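Local coordinates for DNA fragmentation factor subunit beta (Mus musculus, PDB 1V0D), which cuts chromosomal DNA during apoptosis as a caspase-activated nuclease, causing DNA fragmentation and chromatin condensation, at residues Tyr161-Glu164 with Ser165-Gly169; Arg168-Leu171 with Arg172-Ser175. All coordinates share one frame; numbering follows the deposited sequence.

Contact 1 (Tyr161-Glu164 with Ser165-Gly169)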
loop_
_atom_site.group_PDB
_atom_site.type_symbol
_atom_site.label_atom_id
_atom_site.label_comp_id
_atom_site.label_asym_id
_atom_site.label_seq_id
_atom_site.Cartn_x
_atom_site.Cartn_y
_atom_site.Cartn_z
ATOM N N TYR A 161 8.710 16.722 -0.727
ATOM C CA TYR A 161 7.363 17.104 -0.308
ATOM C C TYR A 161 6.627 15.901 0.295
ATOM O O TYR A 161 5.965 16.000 1.324
ATOM C CB TYR A 161 6.564 17.614 -1.521
ATOM C CG TYR A 161 5.083 17.738 -1.261
ATOM C CD1 TYR A 161 4.558 18.878 -0.652
ATOM C CD2 TYR A 161 4.211 16.687 -1.570
ATOM C CE1 TYR A 161 3.192 18.976 -0.348
ATOM C CE2 TYR A 161 2.841 16.768 -1.271
ATOM C CZ TYR A 161 2.337 17.918 -0.658
ATOM O OH TYR A 161 0.988 18.018 -0.362
ATOM N N SER A 162 6.733 14.768 -0.383
ATOM C CA SER A 162 6.080 13.558 0.059
ATOM C C SER A 162 6.497 13.187 1.474
ATOM O O SER A 162 5.651 12.884 2.315
ATOM C CB SER A 162 6.421 12.421 -0.889
ATOM O OG SER A 162 5.925 11.204 -0.374
ATOM N N CYS A 163 7.803 13.209 1.728
ATOM C CA CYS A 163 8.332 12.870 3.037
ATOM C C CYS A 163 7.836 13.855 4.073
ATOM O O CYS A 163 7.416 13.453 5.157
ATOM C CB CYS A 163 9.861 12.881 3.023
ATOM S SG CYS A 163 10.613 12.511 4.627
ATOM N N GLU A 164 7.896 15.143 3.743
ATOM C CA GLU A 164 7.431 16.199 4.646
ATOM C C GLU A 164 5.988 15.970 5.068
ATOM O O GLU A 164 5.586 16.328 6.171
ATOM C CB GLU A 164 7.512 17.559 3.967
ATOM C CG GLU A 164 8.911 18.056 3.713
ATOM C CD GLU A 164 8.909 19.353 2.925
ATOM O OE1 GLU A 164 8.020 20.203 3.200
ATOM O OE2 GLU A 164 9.794 19.519 2.047
ATOM N N SER A 165 5.212 15.372 4.173
ATOM C CA SER A 165 3.813 15.107 4.431
ATOM C C SER A 165 3.613 14.032 5.480
ATOM O O SER A 165 2.784 14.184 6.381
ATOM C CB SER A 165 3.125 14.706 3.135
ATOM O OG SER A 165 3.281 15.736 2.173
ATOM N N ARG A 166 4.361 12.940 5.370
ATOM C CA ARG A 166 4.216 11.869 6.338
ATOM C C ARG A 166 4.537 12.438 7.702
ATOM O O ARG A 166 3.793 12.250 8.667
ATOM C CB ARG A 166 5.179 10.729 6.041
ATOM C CG ARG A 166 5.160 10.249 4.615
ATOM C CD ARG A 166 6.032 9.020 4.474
ATOM N NE ARG A 166 6.007 8.467 3.123
ATOM C CZ ARG A 166 6.128 7.170 2.870
ATOM N NH1 ARG A 166 6.279 6.328 3.888
ATOM N NH2 ARG A 166 6.084 6.715 1.616
ATOM N N ILE A 167 5.646 13.158 7.770
ATOM C CA ILE A 167 6.091 13.729 9.025
ATOM C C ILE A 167 5.168 14.801 9.566
ATOM O O ILE A 167 4.984 14.910 10.780
ATOM C CB ILE A 167 7.536 14.225 8.878
ATOM C CG1 ILE A 167 8.450 13.000 8.848
ATOM C CG2 ILE A 167 7.920 15.161 10.013
ATOM C CD1 ILE A 167 9.863 13.310 8.471
ATOM N N ARG A 168 4.569 15.580 8.675
ATOM C CA ARG A 168 3.640 16.617 9.104
ATOM C C ARG A 168 2.407 15.882 9.595
ATOM O O ARG A 168 1.693 16.355 10.479
ATOM C CB ARG A 168 3.275 17.508 7.933
ATOM C CG ARG A 168 3.176 18.962 8.294
ATOM C CD ARG A 168 3.440 19.791 7.064
ATOM N NE ARG A 168 3.433 21.221 7.339
ATOM C CZ ARG A 168 3.949 22.119 6.511
ATOM N NH1 ARG A 168 4.504 21.712 5.372
ATOM N NH2 ARG A 168 3.919 23.413 6.817
ATOM N N GLY A 169 2.172 14.712 9.005
ATOM C CA GLY A 169 1.050 13.883 9.397
ATOM C C GLY A 169 1.250 13.401 10.821
ATOM O O GLY A 169 0.308 13.355 11.607
HETATM O O HOH W 1 5.910 8.765 -0.951
#
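Ser165 reaches back one helical turn to Tyr161 twice over: its backbone N donates to Tyr161 O at 3.0 Å, and its OG donates to the same Tyr161 O at 2.8 Å. The two donors come to the carbonyl from opposite faces of its plane, and the hydroxyl stands above that plane rather than on a lone pair. With chi1 at -58°, OG sits beside its own backbone N, which lets the hydroxyl of a serine inside a helix donate a hydrogen bond to a carbonyl of the preceding turn. Ser165 OG also lies over one face of the Tyr161 ring, offset toward the rim, 3.6 Å from Tyr161 CE2.

The tightly packed side belongs to Cys163 and Ile167, both buried. Their backbones are joined by a nearly straight bond, Ile167 N to Cys163 O, with an N-H...O angle of 175°, and Ile167 CD1 rests against Cys163 SG at 4.0 Å; compact, apolar groups suit this face, where Phe210 and Asn206 lie against them.

Looser are the water bridge of Ser162 and the Glu164-Arg168 pair. Ser162 OG and Arg166 NH2 meet through a water at the guanidinium edge, in its plane, though Arg166 is fixed at its far end, where NH1 donates to Trp259 O. Glu164 OE1 stays 4.4 Å from Arg168 NH1, opposite charges that probably attract weakly but lie beyond a salt bridge, and the exposed Arg168 turns to Tyr205 in a cation-pi contact. This is the i to i+4 pattern of an amphipathic alpha-helix, within helix 155-175 of the nuclease region.

Contact 2 (Arg168-Leu171 with Arg172-Ser175)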
loop_
_atom_site.group_PDB
_atom_site.type_symbol
_atom_site.label_atom_id
_atom_site.label_comp_id
_atom_site.label_asym_id
_atom_site.label_seq_id
_atom_site.Cartn_x
_atom_site.Cartn_y
_atom_site.Cartn_z
ATOM N N ARG A 168 4.569 15.580 8.675
ATOM C CA ARG A 168 3.640 16.617 9.104
ATOM C C ARG A 168 2.407 15.882 9.595
ATOM O O ARG A 168 1.693 16.355 10.479
ATOM C CB ARG A 168 3.275 17.508 7.933
ATOM C CG ARG A 168 3.176 18.962 8.294
ATOM C CD ARG A 168 3.440 19.791 7.064
ATOM N NE ARG A 168 3.433 21.221 7.339
ATOM C CZ ARG A 168 3.949 22.119 6.511
ATOM N NH1 ARG A 168 4.504 21.712 5.372
ATOM N NH2 ARG A 168 3.919 23.413 6.817
ATOM N N GLY A 169 2.172 14.712 9.005
ATOM C CA GLY A 169 1.050 13.883 9.397
ATOM C C GLY A 169 1.250 13.401 10.821
ATOM O O GLY A 169 0.308 13.355 11.607
ATOM N N TYR A 170 2.482 13.038 11.164
ATOM C CA TYR A 170 2.767 12.592 12.516
ATOM C C TYR A 170 2.553 13.774 13.484
ATOM O O TYR A 170 2.058 13.579 14.601
ATOM C CB TYR A 170 4.206 12.047 12.640
ATOM C CG TYR A 170 4.545 10.897 11.703
ATOM C CD1 TYR A 170 3.560 9.996 11.279
ATOM C CD2 TYR A 170 5.853 10.691 11.256
ATOM C CE1 TYR A 170 3.866 8.934 10.440
ATOM C CE2 TYR A 170 6.164 9.614 10.406
ATOM C CZ TYR A 170 5.162 8.751 10.010
ATOM O OH TYR A 170 5.430 7.698 9.169
ATOM N N LEU A 171 2.897 14.997 13.070
ATOM C CA LEU A 171 2.697 16.142 13.959
ATOM C C LEU A 171 1.210 16.373 14.209
ATOM O O LEU A 171 0.802 16.709 15.329
ATOM C CB LEU A 171 3.281 17.428 13.387
ATOM C CG LEU A 171 3.833 18.383 14.461
ATOM C CD1 LEU A 171 3.908 19.782 13.879
ATOM C CD2 LEU A 171 2.961 18.402 15.713
ATOM N N ARG A 172 0.393 16.215 13.171
ATOM C CA ARG A 172 -1.042 16.400 13.339
ATOM C C ARG A 172 -1.520 15.382 14.355
ATOM O O ARG A 172 -2.073 15.752 15.392
ATOM C CB ARG A 172 -1.779 16.207 12.012
ATOM C CG ARG A 172 -1.490 17.285 10.964
ATOM C CD ARG A 172 -2.277 17.048 9.682
ATOM N NE ARG A 172 -1.413 17.040 8.501
ATOM C CZ ARG A 172 -1.214 15.971 7.729
ATOM N NH1 ARG A 172 -1.822 14.814 8.012
ATOM N NH2 ARG A 172 -0.399 16.054 6.676
ATOM N N GLU A 173 -1.280 14.105 14.072
ATOM C CA GLU A 173 -1.686 13.040 14.980
ATOM C C GLU A 173 -1.339 13.361 16.427
ATOM O O GLU A 173 -2.079 13.004 17.335
ATOM C CB GLU A 173 -1.036 11.717 14.574
ATOM C CG GLU A 173 -1.479 11.196 13.210
ATOM C CD GLU A 173 -0.829 9.858 12.852
ATOM O OE1 GLU A 173 -0.925 8.909 13.672
ATOM O OE2 GLU A 173 -0.224 9.755 11.753
ATOM N N VAL A 174 -0.224 14.049 16.642
ATOM C CA VAL A 174 0.181 14.402 17.994
ATOM C C VAL A 174 -0.690 15.503 18.615
ATOM O O VAL A 174 -0.965 15.463 19.817
ATOM C CB VAL A 174 1.667 14.816 18.042
ATOM C CG1 VAL A 174 2.047 15.237 19.450
ATOM C CG2 VAL A 174 2.540 13.644 17.592
ATOM N N SER A 175 -1.124 16.480 17.812
ATOM C CA SER A 175 -1.994 17.551 18.317
ATOM C C SER A 175 -3.351 16.970 18.683
ATOM O O SER A 175 -3.864 17.179 19.785
ATOM C CB SER A 175 -2.195 18.637 17.264
ATOM O OG SER A 175 -1.056 19.469 17.187
#
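Arg168 to Leu171 and Arg172 to Ser175 are successive turns of one alpha-helix, joined by four i to i+4 hydrogen bonds, of which Glu173 N to Gly169 O is nearly straight, with an N-H...O angle of 174°. Over this backbone the Arg172 side chain folds back along the helix. Its chain runs extended as far as CD and then bends at chi3 (-127°), bringing one face of the guanidinium down on Gly169, so that Gly169 CA lies 3.3 Å from Arg172 NH1. Because Gly169 carries no side chain, the flat cation can lie directly against the main chain; Arg168 O lies over the same face, likewise offset toward the rim. Long and polar-ended, arginine fits this exposed flank, covering backbone while its charged group remains toward the surface.

Tyr170 and Glu173 extend side by side in the same direction, ring and carboxylate planes 70° apart. Glu173 OE2 lies in the plane of the ring at its edge, 3.8 Å from Tyr170 CD1, where the aromatic C-H bonds carry slight positive charge. The stronger partner of that oxygen is Lys267, with which it forms a salt bridge, while the tyrosine ring meets His263 edge-to-face.

Branched apolar residues take the inward side. Val174 sits over the carbonyls of Tyr170 and Leu171. Leu171 CD2 is 4.5 Å from Val174 CB, and both side chains also pack on other helices: Leu171 on Leu193, Cys197 and Phe295, Val174 on Val272 and Leu294. Ser175 N donates to Leu171 O, and Thr178 OG1 meets the Ser175 carbonyl where the helix ends. Apolar residues inward and charged ones outward make this an amphipathic helix, packed against helices 186-202, 267-281 and 287-295.

Contacts 1 and 2 are overlapping stretches of helix 155-175, sharing Arg168 and Gly169, with their centres 10 Å apart. They also meet where Arg172 NH2 packs 3.7 Å from Ser165 O. Contact 1 lies nearer the middle of the chain, about 9 Å from its centre against 16 Å for contact 2, which is closer to the surface. The bound magnesium ion, held by Asp262 and His308, is about 7 Å from the side chain of Tyr170 and 10 Å from that of Arg166, so the helix passes close beside the metal site. A lead ion lies about 5 Å from the Leu171 side chain and 8 Å from that of Arg168.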